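Local structure of neurotrypsin (Mus musculus, 6H8M) at residues 30-35 against 55-60; 37-42 against 71-76; 41-46 against 101-106; 3-8 against 20-25; 14-19 against 59-64. The protein plays a role in neuronal plasticity as a secreted multidomain serine protease, of which this chain is the third scavenger receptor cysteine-rich (SRCR) domain. All coordinates share one frame; numbering follows the deposited sequence.

Contact 1: residues 30-35 against 55-60; sequences ICDDGW and ARTMAY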
# COMPACT_ATOMS: atom_id res chain seq x y z
N ILE A 30 1.96 -4.08 -3.74
CA ILE A 30 0.66 -3.64 -4.19
C ILE A 30 0.84 -2.67 -5.35
O ILE A 30 1.64 -1.71 -5.28
CB ILE A 30 -0.06 -2.94 -3.04
CG1 ILE A 30 -0.16 -3.83 -1.81
CG2 ILE A 30 -1.40 -2.39 -3.48
CD1 ILE A 30 -0.98 -3.17 -0.69
N CYS A 31 0.12 -2.90 -6.44
CA CYS A 31 0.14 -2.02 -7.63
C CYS A 31 -0.51 -0.65 -7.30
O CYS A 31 -1.50 -0.59 -6.62
CB CYS A 31 -0.61 -2.67 -8.78
SG CYS A 31 -0.46 -1.74 -10.32
N ASP A 32 0.03 0.43 -7.88
CA ASP A 32 -0.43 1.78 -7.57
C ASP A 32 -1.64 2.19 -8.40
O ASP A 32 -2.05 3.33 -8.29
CB ASP A 32 0.71 2.80 -7.70
CG ASP A 32 1.15 3.03 -9.15
OD1 ASP A 32 0.59 2.38 -10.05
OD2 ASP A 32 2.10 3.80 -9.37
N ASP A 33 -2.18 1.30 -9.26
CA ASP A 33 -3.29 1.64 -10.11
C ASP A 33 -4.47 1.95 -9.17
O ASP A 33 -4.90 1.09 -8.36
CB ASP A 33 -3.63 0.47 -11.04
CG ASP A 33 -4.53 0.99 -12.15
OD1 ASP A 33 -4.11 1.93 -12.86
OD2 ASP A 33 -5.68 0.59 -12.15
N GLY A 34 -4.96 3.17 -9.25
CA GLY A 34 -6.06 3.56 -8.37
C GLY A 34 -5.64 3.85 -6.92
O GLY A 34 -6.52 3.99 -6.09
N TRP A 35 -4.33 3.90 -6.60
CA TRP A 35 -3.86 4.07 -5.24
C TRP A 35 -3.86 5.58 -4.92
O TRP A 35 -3.30 6.35 -5.67
CB TRP A 35 -2.45 3.44 -5.07
CG TRP A 35 -1.88 3.41 -3.69
CD1 TRP A 35 -0.93 4.28 -3.18
CD2 TRP A 35 -2.05 2.39 -2.68
NE1 TRP A 35 -0.63 3.89 -1.91
CE2 TRP A 35 -1.28 2.75 -1.57
CE3 TRP A 35 -2.85 1.25 -2.61
CZ2 TRP A 35 -1.21 1.98 -0.41
CZ3 TRP A 35 -2.82 0.51 -1.46
CH2 TRP A 35 -2.05 0.89 -0.35
N ALA A 55 -0.39 9.09 -0.14
CA ALA A 55 0.11 8.05 -1.04
C ALA A 55 1.44 8.47 -1.70
O ALA A 55 1.65 9.66 -2.06
CB ALA A 55 -0.90 7.78 -2.12
N ARG A 56 2.31 7.46 -2.00
CA ARG A 56 3.39 7.69 -2.92
C ARG A 56 3.38 6.57 -3.94
O ARG A 56 3.22 5.42 -3.55
CB ARG A 56 4.69 7.63 -2.13
CG ARG A 56 4.98 8.83 -1.22
CD ARG A 56 5.37 10.05 -2.04
NE ARG A 56 5.55 11.30 -1.29
CZ ARG A 56 4.65 12.27 -1.17
NH1 ARG A 56 3.40 12.10 -1.57
NH2 ARG A 56 5.01 13.40 -0.61
N THR A 57 3.45 6.92 -5.23
CA THR A 57 3.15 5.93 -6.32
C THR A 57 4.43 5.70 -7.10
O THR A 57 5.46 6.37 -6.92
CB THR A 57 1.96 6.43 -7.14
OG1 THR A 57 2.28 7.76 -7.53
CG2 THR A 57 0.68 6.36 -6.34
N MET A 58 4.34 4.83 -8.10
CA MET A 58 5.37 4.58 -9.07
C MET A 58 6.72 4.29 -8.38
O MET A 58 7.77 4.81 -8.81
CB MET A 58 5.53 5.76 -10.03
CG MET A 58 4.36 5.96 -10.91
SD MET A 58 4.08 4.43 -12.01
CE MET A 58 5.25 4.69 -13.32
N ALA A 59 6.71 3.31 -7.44
CA ALA A 59 7.91 2.81 -6.80
C ALA A 59 8.77 3.98 -6.30
O ALA A 59 10.03 4.03 -6.45
CB ALA A 59 8.73 1.95 -7.76
N TYR A 60 8.14 4.87 -5.54
CA TYR A 60 8.76 6.10 -5.06
C TYR A 60 9.95 5.81 -4.18
O TYR A 60 10.94 6.50 -4.36
CB TYR A 60 7.72 6.90 -4.25
CG TYR A 60 8.23 8.20 -3.71
CD1 TYR A 60 8.15 9.34 -4.49
CD2 TYR A 60 8.71 8.30 -2.43
CE1 TYR A 60 8.64 10.54 -3.99
CE2 TYR A 60 9.18 9.51 -1.91
CZ TYR A 60 9.19 10.62 -2.73
OH TYR A 60 9.60 11.82 -2.28
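The type II beta turn from Asp-32 to Trp-35, in the loop that leads from strand 26-30 to helix 37-46, touches the end of strand 53-56 and the loop after it: Asp-32 meets Thr-57 and Met-58, while Trp-35 meets Ala-55 and Thr-57. The polar link is a single hydrogen bond from Met-58 N to Asp-32 OD2, 2.8 Å long with an N-H...O angle of 144°. The amide reaches OD2 on its anti side, somewhat out of the carboxylate plane. Asp-32 has CG between its backbone N and carbonyl carbon (chi1 70°), and its CB points toward the neighbouring loop, where a short acid can take up a backbone N-H. The same oxygen lies 3.4 Å from Met-58 SD and 3.5 Å from Thr-57 CB, so carbon and sulfur also lie close to this oxygen, which probably carries part of a negative charge.

Within the SRCR fold this turn follows Cys-31, whose disulfide to Cys-95 ties the loop to the C-terminal part of the domain. Glycine at the third position of the turn, Gly-34, suits its positive phi of 77°, and Trp-35 N closes the turn on Asp-32 O at 2.9 Å.

At the last position of the turn the indole of Trp-35 provides the apolar half. Its CD1 packs 3.7 Å from Ala-55 CB, a methyl small enough for the strand to come close, and Thr-57 CG2 sits 4.1 Å from CD1, at the ring edge near its plane. The indole NE1 is satisfied by Gly-102 O on strand 102-105, which pairs with 53-56.

Contact 2: residues 37-42 against 71-76; sequences DKHAAV and DNVKCT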
# COMPACT_ATOMS: atom_id res chain seq x y z
N ASP A 37 -4.74 8.75 -1.46
CA ASP A 37 -4.60 9.09 -0.02
C ASP A 37 -5.54 8.22 0.83
O ASP A 37 -5.19 7.97 1.99
CB ASP A 37 -4.69 10.60 0.22
CG ASP A 37 -3.52 11.37 -0.38
OD1 ASP A 37 -2.61 10.73 -0.94
OD2 ASP A 37 -3.53 12.61 -0.28
N LYS A 38 -6.71 7.85 0.30
CA LYS A 38 -7.65 6.96 1.05
C LYS A 38 -6.94 5.63 1.33
O LYS A 38 -7.02 5.17 2.48
CB LYS A 38 -8.92 6.76 0.23
CG LYS A 38 -9.69 8.03 -0.10
CD LYS A 38 -10.99 7.77 -0.84
CE LYS A 38 -11.87 9.00 -0.96
NZ LYS A 38 -11.37 9.94 -1.98
N HIS A 39 -6.24 5.04 0.34
CA HIS A 39 -5.48 3.84 0.60
C HIS A 39 -4.42 4.06 1.66
O HIS A 39 -4.21 3.20 2.56
CB HIS A 39 -4.90 3.29 -0.71
CG HIS A 39 -5.94 3.04 -1.75
ND1 HIS A 39 -6.48 4.05 -2.53
CD2 HIS A 39 -6.53 1.90 -2.14
CE1 HIS A 39 -7.46 3.56 -3.28
NE2 HIS A 39 -7.49 2.23 -3.10
N ALA A 40 -3.69 5.16 1.56
CA ALA A 40 -2.67 5.47 2.49
C ALA A 40 -3.21 5.62 3.90
O ALA A 40 -2.56 5.06 4.85
CB ALA A 40 -1.93 6.74 2.11
N ALA A 41 -4.41 6.20 4.04
CA ALA A 41 -5.05 6.36 5.36
C ALA A 41 -5.28 4.98 5.98
O ALA A 41 -5.01 4.77 7.20
CB ALA A 41 -6.35 7.19 5.28
N VAL A 42 -5.71 4.00 5.16
CA VAL A 42 -6.06 2.73 5.65
C VAL A 42 -4.78 1.96 6.08
O VAL A 42 -4.72 1.38 7.15
CB VAL A 42 -6.87 1.91 4.64
CG1 VAL A 42 -7.03 0.45 5.09
CG2 VAL A 42 -8.23 2.55 4.40
N ASP A 71 -3.78 -5.63 -7.10
CA ASP A 71 -3.75 -4.93 -8.41
C ASP A 71 -4.65 -3.71 -8.38
O ASP A 71 -4.25 -2.64 -8.92
CB ASP A 71 -4.28 -5.80 -9.56
CG ASP A 71 -3.32 -6.86 -10.07
OD1 ASP A 71 -2.17 -6.49 -10.45
OD2 ASP A 71 -3.74 -8.06 -10.07
N ASN A 72 -5.83 -3.83 -7.76
CA ASN A 72 -6.78 -2.74 -7.75
C ASN A 72 -7.64 -2.80 -6.51
O ASN A 72 -8.75 -3.31 -6.53
CB ASN A 72 -7.74 -2.78 -8.96
CG ASN A 72 -7.49 -1.63 -9.91
OD1 ASN A 72 -8.05 -0.55 -9.75
ND2 ASN A 72 -6.64 -1.87 -10.89
N VAL A 73 -7.15 -2.17 -5.46
CA VAL A 73 -7.82 -2.13 -4.19
C VAL A 73 -8.76 -0.93 -4.24
O VAL A 73 -8.30 0.10 -4.74
CB VAL A 73 -6.76 -1.97 -3.08
CG1 VAL A 73 -7.37 -1.92 -1.70
CG2 VAL A 73 -5.69 -3.05 -3.14
N LYS A 74 -10.01 -1.08 -3.78
CA LYS A 74 -10.96 0.03 -3.58
C LYS A 74 -11.15 0.25 -2.08
O LYS A 74 -11.49 -0.66 -1.38
CB LYS A 74 -12.33 -0.24 -4.23
CG LYS A 74 -13.25 0.98 -4.31
CD LYS A 74 -14.49 0.77 -5.19
CE LYS A 74 -15.46 1.92 -5.09
NZ LYS A 74 -16.43 1.93 -6.21
N CYS A 75 -10.81 1.44 -1.60
CA CYS A 75 -10.91 1.81 -0.18
C CYS A 75 -11.83 3.05 -0.15
O CYS A 75 -11.69 3.95 -1.00
CB CYS A 75 -9.52 2.15 0.43
SG CYS A 75 -8.41 0.72 0.74
N THR A 76 -12.70 3.16 0.85
CA THR A 76 -13.37 4.44 1.16
C THR A 76 -12.39 5.41 1.84
O THR A 76 -12.52 6.60 1.66
CB THR A 76 -14.57 4.24 2.08
OG1 THR A 76 -14.02 3.92 3.37
CG2 THR A 76 -15.55 3.21 1.56
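His-39 points its imidazole from helix 37-46 at strand 68-74 and the residue after it, meeting Val-73 with its edge and Cys-75 with a face. At the edge, NE2 donates to Val-73 O over 2.8 Å, with an N-H...O angle of 149°. The donor nitrogen stands well above the plane of the carbonyl, 57° out of it, while the carbonyl carbon of Val-73 lies in the ring plane at its edge. CG of His-39 is anti to its carbonyl carbon (chi1 -56°), beside the backbone N, and from there the end of the ring comes nearer the strand.

Over one face of the imidazole lies Cys-75 CB, 4.1 Å from the ring centroid and displaced toward the rim, a CH-pi contact. The sulfur approaches obliquely, with SG 3.6 Å from His-39 CD2. SG also touches the next turn of the helix, where Val-42 CG2 is 4.1 Å away, and its covalent partner is Cys-85. A half-cystine suits this buried place because its bulky, weakly polar sulfur packs between ring and valine. Val-73 adds CG1, 3.9 Å from His-39 CD2. Farther out, the aliphatic part of Lys-38 runs past Thr-76, with CD 3.2 Å from Thr-76 O, before its end leads away.

On the other side of the imidazole, ND1 accepts from Thr-36 N just before the helix. With NE2 donating and ND1 accepting, both nitrogens are used, an arrangement consistent with a neutral ring protonated on NE2, acting as a polar bridge between the start of the helix and the strand.

Contact 3: residues 41-46 against 101-106; sequences AVICRQ and AGVICD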
# COMPACT_ATOMS: atom_id res chain seq x y z
N ALA A 41 -4.41 6.20 4.04
CA ALA A 41 -5.05 6.36 5.36
C ALA A 41 -5.28 4.98 5.98
O ALA A 41 -5.01 4.77 7.20
CB ALA A 41 -6.35 7.19 5.28
N VAL A 42 -5.71 4.00 5.16
CA VAL A 42 -6.06 2.73 5.65
C VAL A 42 -4.78 1.96 6.08
O VAL A 42 -4.72 1.38 7.15
CB VAL A 42 -6.87 1.91 4.64
CG1 VAL A 42 -7.03 0.45 5.09
CG2 VAL A 42 -8.23 2.55 4.40
N ILE A 43 -3.76 2.00 5.24
CA ILE A 43 -2.50 1.35 5.64
C ILE A 43 -1.96 1.93 6.93
O ILE A 43 -1.55 1.17 7.86
CB ILE A 43 -1.49 1.52 4.49
CG1 ILE A 43 -1.93 0.78 3.22
CG2 ILE A 43 -0.09 1.07 4.96
CD1 ILE A 43 -2.07 -0.70 3.38
N CYS A 44 -1.89 3.26 7.00
CA CYS A 44 -1.36 3.94 8.13
C CYS A 44 -2.18 3.68 9.41
O CYS A 44 -1.60 3.44 10.51
CB CYS A 44 -1.23 5.43 7.83
SG CYS A 44 0.05 5.73 6.54
N ARG A 45 -3.51 3.62 9.27
CA ARG A 45 -4.43 3.28 10.37
C ARG A 45 -4.13 1.87 10.89
O ARG A 45 -3.99 1.68 12.07
CB ARG A 45 -5.89 3.48 9.94
CG ARG A 45 -6.92 3.28 11.06
CD ARG A 45 -8.34 3.66 10.64
NE ARG A 45 -8.50 5.03 10.18
CZ ARG A 45 -8.71 5.40 8.91
NH1 ARG A 45 -8.93 4.51 7.95
NH2 ARG A 45 -8.71 6.69 8.63
N GLN A 46 -3.98 0.89 10.01
CA GLN A 46 -3.71 -0.45 10.41
C GLN A 46 -2.37 -0.53 11.17
O GLN A 46 -2.26 -1.33 12.11
CB GLN A 46 -3.76 -1.42 9.25
CG GLN A 46 -3.67 -2.87 9.71
CD GLN A 46 -3.51 -3.92 8.65
OE1 GLN A 46 -4.07 -3.84 7.57
NE2 GLN A 46 -2.87 -5.00 9.00
N ALA A 101 3.21 0.54 -4.86
CA ALA A 101 2.61 1.60 -4.07
C ALA A 101 3.36 1.79 -2.75
O ALA A 101 3.92 0.81 -2.20
CB ALA A 101 1.16 1.17 -3.79
N GLY A 102 3.20 2.98 -2.21
CA GLY A 102 3.83 3.38 -0.97
C GLY A 102 2.99 4.36 -0.21
O GLY A 102 1.99 4.85 -0.76
N VAL A 103 3.44 4.78 0.99
CA VAL A 103 2.75 5.68 1.84
C VAL A 103 3.76 6.54 2.63
O VAL A 103 4.87 6.07 2.85
CB VAL A 103 1.83 4.97 2.84
CG1 VAL A 103 0.83 4.07 2.10
CG2 VAL A 103 2.59 4.16 3.85
N ILE A 104 3.26 7.68 3.13
CA ILE A 104 3.79 8.39 4.25
C ILE A 104 2.72 8.55 5.30
O ILE A 104 1.73 9.18 5.05
CB ILE A 104 4.32 9.76 3.83
CG1 ILE A 104 5.39 9.63 2.77
CG2 ILE A 104 4.85 10.51 5.07
CD1 ILE A 104 5.74 10.93 2.17
N CYS A 105 2.94 7.98 6.50
CA CYS A 105 2.04 8.12 7.61
C CYS A 105 2.44 9.30 8.51
O CYS A 105 3.59 9.64 8.59
CB CYS A 105 2.01 6.86 8.46
SG CYS A 105 1.77 5.31 7.55
N ASP A 106 1.43 9.93 9.14
CA ASP A 106 1.64 11.07 10.01
C ASP A 106 2.40 12.16 9.24
O ASP A 106 3.40 12.73 9.72
CB ASP A 106 2.31 10.67 11.32
CG ASP A 106 1.38 9.95 12.29
OD1 ASP A 106 0.20 9.63 11.90
OD2 ASP A 106 1.86 9.64 13.38
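Cys-44 on helix 37-46 and Cys-105 on strand 102-105 are joined by a disulfide, with Cys-44 SG 2.0 Å from Cys-105 SG. Its central torsion is -81°, close to the quarter-turn that sulfur lone pairs prefer, so the bridge looks relaxed. Both half-cystines hold SG anti to their own carbonyl carbon, which brings the two sulfurs together between helix and strand while Cys-44 CB and Cys-105 CB stay 3.6 Å apart. The alpha carbons of the pair are 5.4 Å apart, the closest pair of alpha carbons across the two segments.

The second kind of contact is apolar. Val-103, two residues before Cys-105 and so on the same side of the strand, turns its two methyls toward the helix: CG2 lies 4.0 Å from Cys-44 SG, and CG1 lies 4.2 Å from Ile-43 CB. Beta-branched residues suit both places, since each offers a broad, stiff hydrocarbon surface close to the backbone. The end of Ile-43 turns away from the strand, toward Trp-35 and Val-19, so this patch continues into the core of the domain. Val-103 likewise reaches Leu-8 and Val-19.

Helix and strand segments come within 8.3 Å of each other between axes, inclined by 60°. Polar groups lie round the margin: Asp-106, for example, forms a salt bridge to Lys-15. The buried interface is therefore held by covalent and dispersive forces, and the disulfide, one of three in this SRCR domain, should keep the helix on the strand under the oxidising conditions that a secreted protein meets.

Contact 4: residues 3-8 against 20-25; sequences GFPIRL and EVFVNG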
# COMPACT_ATOMS: atom_id res chain seq x y z
N GLY A 3 -6.94 -10.65 8.92
CA GLY A 3 -6.30 -9.53 8.21
C GLY A 3 -5.00 -9.96 7.58
O GLY A 3 -4.63 -11.11 7.55
N PHE A 4 -4.27 -8.99 7.06
CA PHE A 4 -3.04 -9.22 6.37
C PHE A 4 -1.90 -8.68 7.21
O PHE A 4 -2.01 -7.53 7.65
CB PHE A 4 -3.01 -8.38 5.09
CG PHE A 4 -3.99 -8.86 4.06
CD1 PHE A 4 -3.83 -10.10 3.48
CD2 PHE A 4 -5.03 -8.05 3.64
CE1 PHE A 4 -4.71 -10.55 2.51
CE2 PHE A 4 -5.91 -8.50 2.67
CZ PHE A 4 -5.75 -9.74 2.10
N PRO A 5 -0.78 -9.39 7.37
CA PRO A 5 0.43 -8.69 7.83
C PRO A 5 0.86 -7.65 6.77
O PRO A 5 0.89 -7.96 5.55
CB PRO A 5 1.46 -9.83 8.01
CG PRO A 5 0.60 -11.12 8.05
CD PRO A 5 -0.55 -10.81 7.10
N ILE A 6 1.35 -6.48 7.25
CA ILE A 6 1.81 -5.39 6.43
C ILE A 6 3.06 -4.78 7.04
O ILE A 6 3.28 -4.81 8.32
CB ILE A 6 0.69 -4.34 6.23
CG1 ILE A 6 0.25 -3.69 7.51
CG2 ILE A 6 -0.50 -4.94 5.54
CD1 ILE A 6 -0.68 -2.52 7.23
N ARG A 7 3.93 -4.30 6.16
CA ARG A 7 5.14 -3.57 6.58
C ARG A 7 5.45 -2.51 5.56
O ARG A 7 5.08 -2.61 4.43
CB ARG A 7 6.31 -4.55 6.76
CG ARG A 7 6.83 -5.22 5.50
CD ARG A 7 7.92 -6.25 5.77
NE ARG A 7 8.40 -6.73 4.47
CZ ARG A 7 9.15 -7.78 4.30
NH1 ARG A 7 9.49 -8.49 5.36
NH2 ARG A 7 9.55 -8.09 3.09
N LEU A 8 6.19 -1.49 5.98
CA LEU A 8 6.73 -0.47 5.11
C LEU A 8 8.27 -0.65 4.97
O LEU A 8 8.93 -1.00 5.98
CB LEU A 8 6.49 0.94 5.68
CG LEU A 8 5.01 1.24 5.92
CD1 LEU A 8 4.90 2.69 6.38
CD2 LEU A 8 4.13 0.95 4.69
N GLU A 20 4.39 -3.53 1.76
CA GLU A 20 4.48 -4.94 1.48
C GLU A 20 3.44 -5.66 2.34
O GLU A 20 3.18 -5.30 3.51
CB GLU A 20 5.91 -5.47 1.67
CG GLU A 20 6.85 -4.79 0.65
CD GLU A 20 8.23 -5.33 0.42
OE1 GLU A 20 8.82 -4.97 -0.63
OE2 GLU A 20 8.65 -6.07 1.30
N VAL A 21 2.86 -6.71 1.75
CA VAL A 21 1.83 -7.45 2.42
C VAL A 21 2.14 -8.94 2.31
O VAL A 21 2.75 -9.38 1.32
CB VAL A 21 0.45 -7.16 1.83
CG1 VAL A 21 0.20 -5.67 1.78
CG2 VAL A 21 0.35 -7.70 0.40
N PHE A 22 1.78 -9.71 3.34
CA PHE A 22 2.15 -11.11 3.41
C PHE A 22 0.90 -11.95 3.12
O PHE A 22 -0.07 -11.90 3.85
CB PHE A 22 2.69 -11.48 4.79
CG PHE A 22 3.26 -12.88 4.85
CD1 PHE A 22 4.56 -13.09 4.43
CD2 PHE A 22 2.50 -13.98 5.25
CE1 PHE A 22 5.12 -14.36 4.47
CE2 PHE A 22 3.06 -15.26 5.28
CZ PHE A 22 4.36 -15.44 4.89
N VAL A 23 0.96 -12.65 1.99
CA VAL A 23 -0.20 -13.37 1.39
C VAL A 23 0.37 -14.65 0.77
O VAL A 23 1.38 -14.59 0.12
CB VAL A 23 -0.84 -12.52 0.29
CG1 VAL A 23 -2.03 -13.21 -0.36
CG2 VAL A 23 -1.33 -11.18 0.81
N ASN A 24 -0.32 -15.79 0.93
CA ASN A 24 0.09 -17.00 0.25
C ASN A 24 1.56 -17.33 0.51
O ASN A 24 2.28 -17.71 -0.40
CB ASN A 24 -0.22 -16.86 -1.25
CG ASN A 24 -1.71 -16.95 -1.50
OD1 ASN A 24 -2.41 -17.57 -0.73
ND2 ASN A 24 -2.19 -16.28 -2.52
N GLY A 25 2.00 -17.14 1.74
CA GLY A 25 3.31 -17.59 2.20
C GLY A 25 4.44 -16.67 1.79
O GLY A 25 5.58 -17.01 2.00
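Arg-7 and Glu-20 face each other as a hydrogen-bonded antiparallel pair, and their side chains meet again on one face of the sheet in a salt bridge. Both Arg-7 NH2 (2.8 Å) and Arg-7 NE (3.2 Å) donate to the one oxygen Glu-20 OE2. That oxygen lies in the guanidinium plane, while the carboxylate is turned 35° from it. Arg-7 CG stands between its backbone N and carbonyl carbon (chi1 66°), and from CG the chain runs extended to NE, crossing Glu-20 obliquely, with CG and NE both near Glu-20 CB.

Across the backbone, Arg-7 N bonds to Glu-20 O, and Glu-20 N to Arg-7 O at 2.9 Å. In the neighbouring pair, Ile-6 and Val-21 are non-hydrogen-bonded, with CG2 of Ile-6 3.9 Å from CG1 of Val-21 on the face away from the salt bridge. Pro-5 lacks an N-H but its carbonyl still accepts from Phe-22 N, 3.0 Å away, and its ring carbon CB packs 3.8 Å from Phe-22 CB. At the end of the pairing Phe-4 puts CD1 3.8 Å from Val-23 CG2.

These residues belong to the hairpin of strands 6-10 and 18-23, which begins the five-stranded sheet. The next strand, 26-30, supplies Trp-27, which meets Arg-7 by a cation-pi contact and the ring of Phe-22 edge to face. On the other face Ile-6 and Leu-8 rest on Leu-47.

Glu-20 also holds Arg-18 through its second oxygen, OE1. Shared between two arginines, the carboxylate is probably stabilised in its charged form, which would balance the positive charges of both arginines on this face of the hairpin.

Contact 5: residues 14-19 against 59-64; sequences KKEGRV and AYFGEG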
# COMPACT_ATOMS: atom_id res chain seq x y z
N LYS A 14 10.42 4.78 9.91
CA LYS A 14 9.53 3.62 9.97
C LYS A 14 8.10 4.04 9.61
O LYS A 14 7.30 3.18 9.38
CB LYS A 14 9.56 2.97 11.35
CG LYS A 14 9.11 3.86 12.49
CD LYS A 14 9.25 3.19 13.88
CE LYS A 14 8.97 4.16 15.01
NZ LYS A 14 7.74 4.95 14.73
N LYS A 15 7.83 5.35 9.48
CA LYS A 15 6.50 5.84 9.17
C LYS A 15 6.26 6.02 7.68
O LYS A 15 5.18 6.43 7.33
CB LYS A 15 6.25 7.18 9.88
CG LYS A 15 5.96 7.04 11.35
CD LYS A 15 5.47 8.34 11.96
CE LYS A 15 5.67 8.37 13.47
NZ LYS A 15 4.83 9.43 14.08
N GLU A 16 7.19 5.61 6.79
CA GLU A 16 6.96 5.73 5.38
C GLU A 16 7.72 4.61 4.66
O GLU A 16 8.58 3.96 5.20
CB GLU A 16 7.47 7.06 4.86
CG GLU A 16 8.99 7.18 4.92
CD GLU A 16 9.59 8.47 4.38
OE1 GLU A 16 8.90 9.48 4.39
OE2 GLU A 16 10.76 8.43 3.96
N GLY A 17 7.25 4.27 3.47
CA GLY A 17 7.98 3.36 2.61
C GLY A 17 7.06 2.65 1.63
O GLY A 17 5.83 2.94 1.59
N ARG A 18 7.63 1.69 0.88
CA ARG A 18 6.84 0.85 -0.06
C ARG A 18 6.02 -0.14 0.78
O ARG A 18 6.61 -0.77 1.69
CB ARG A 18 7.77 0.11 -1.02
CG ARG A 18 7.06 -0.79 -2.01
CD ARG A 18 8.03 -1.53 -2.92
NE ARG A 18 8.94 -2.39 -2.17
CZ ARG A 18 10.12 -2.01 -1.69
NH1 ARG A 18 10.54 -0.77 -1.88
NH2 ARG A 18 10.87 -2.86 -1.03
N VAL A 19 4.74 -0.30 0.46
CA VAL A 19 3.83 -1.22 1.19
C VAL A 19 4.09 -2.65 0.78
O VAL A 19 4.13 -2.93 -0.42
CB VAL A 19 2.35 -0.87 0.92
CG1 VAL A 19 1.52 -1.83 1.80
CG2 VAL A 19 2.07 0.58 1.28
N ALA A 59 6.71 3.31 -7.44
CA ALA A 59 7.91 2.81 -6.80
C ALA A 59 8.77 3.98 -6.30
O ALA A 59 10.03 4.03 -6.45
CB ALA A 59 8.73 1.95 -7.76
N TYR A 60 8.14 4.87 -5.54
CA TYR A 60 8.76 6.10 -5.06
C TYR A 60 9.95 5.81 -4.18
O TYR A 60 10.94 6.50 -4.36
CB TYR A 60 7.72 6.90 -4.25
CG TYR A 60 8.23 8.20 -3.71
CD1 TYR A 60 8.15 9.34 -4.49
CD2 TYR A 60 8.71 8.30 -2.43
CE1 TYR A 60 8.64 10.54 -3.99
CE2 TYR A 60 9.18 9.51 -1.91
CZ TYR A 60 9.19 10.62 -2.73
OH TYR A 60 9.60 11.82 -2.28
N PHE A 61 9.81 4.83 -3.29
CA PHE A 61 10.85 4.39 -2.43
C PHE A 61 11.73 3.29 -3.03
O PHE A 61 12.59 2.78 -2.30
CB PHE A 61 10.24 3.90 -1.11
CG PHE A 61 9.47 4.96 -0.35
CD1 PHE A 61 10.09 6.00 0.31
CD2 PHE A 61 8.09 4.97 -0.38
CE1 PHE A 61 9.35 6.97 0.99
CE2 PHE A 61 7.38 5.95 0.29
CZ PHE A 61 7.99 6.96 0.93
N GLY A 62 11.51 2.91 -4.28
CA GLY A 62 12.21 1.77 -4.79
C GLY A 62 11.24 0.68 -5.14
O GLY A 62 10.10 0.61 -4.61
N GLU A 63 11.69 -0.18 -6.03
CA GLU A 63 10.87 -1.29 -6.50
C GLU A 63 10.97 -2.41 -5.51
O GLU A 63 12.07 -2.74 -5.03
CB GLU A 63 11.30 -1.76 -7.90
CG GLU A 63 11.11 -0.68 -8.97
CD GLU A 63 11.33 -1.13 -10.40
OE1 GLU A 63 11.39 -2.35 -10.58
OE2 GLU A 63 11.28 -0.29 -11.34
N GLY A 64 9.89 -3.15 -5.36
CA GLY A 64 9.94 -4.40 -4.56
C GLY A 64 10.30 -5.57 -5.48
O GLY A 64 10.67 -5.34 -6.63
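The side chains of Glu-16 and Phe-61 cross at about a right angle, with Glu-16 OE2 approaching the ring obliquely, 3.6 Å from Phe-61 CE1; the same carboxylate oxygen accepts from Glu-12 N. At Gly-17 the chain turns a corner. Its CA lies over one face of the Phe-61 ring, 3.6 Å from the centroid, a CH-pi contact, and its carbonyl carbon is 3.2 Å from Phe-61 CD2. Glycine fits because at phi 155° a CB would be jammed against the carbonyl oxygen of Glu-16. Tyr-60 CD2 covers the opposite face, so the phenyl is sandwiched.

Arg-18 then runs out with CG anti to its backbone N and bends at chi3 (60°), where NE turns toward the second segment. NH1 makes a weak bond to Gly-62 O, 3.1 Å away, while Glu-63 C and Gly-64 CA lie over one face of the guanidinium. Gly-64 CA comes within 3.3 Å of Arg-18 NE, an approach that suits a residue without a side chain. The stronger partners of this arginine are acids, Asp-10 at NH1 and Glu-20 at NH2.

A type I beta turn from Ala-59 to Gly-62 presents Phe-61, packing the long loop after strand 53-56 against the corner where strand 18-23 of the SRCR sheet begins.

Overall arrangement
The five contacts lie within one compact SRCR domain, their centres 9 to 16 Å apart. Contact 4 closes first along the chain, pairing the opening strands 6-10 and 18-23; contact 5 uses the start of strand 18-23 and shares Ala-59 and Tyr-60 with contact 1. Contacts 2 and 3 grip successive parts of helix 37-46, fixing it on one side to strand 68-74 of the five-stranded sheet and on another to strand 102-105 of the small sheet. Contact 1 touches that small sheet through strand 53-56. Contact 1 crosses contacts 2 and 3 along the chain, and contact 5 crosses contacts 2, 3 and 4, so distant parts interlock; each disulfide has a cysteine in contact 1, 2 or 3.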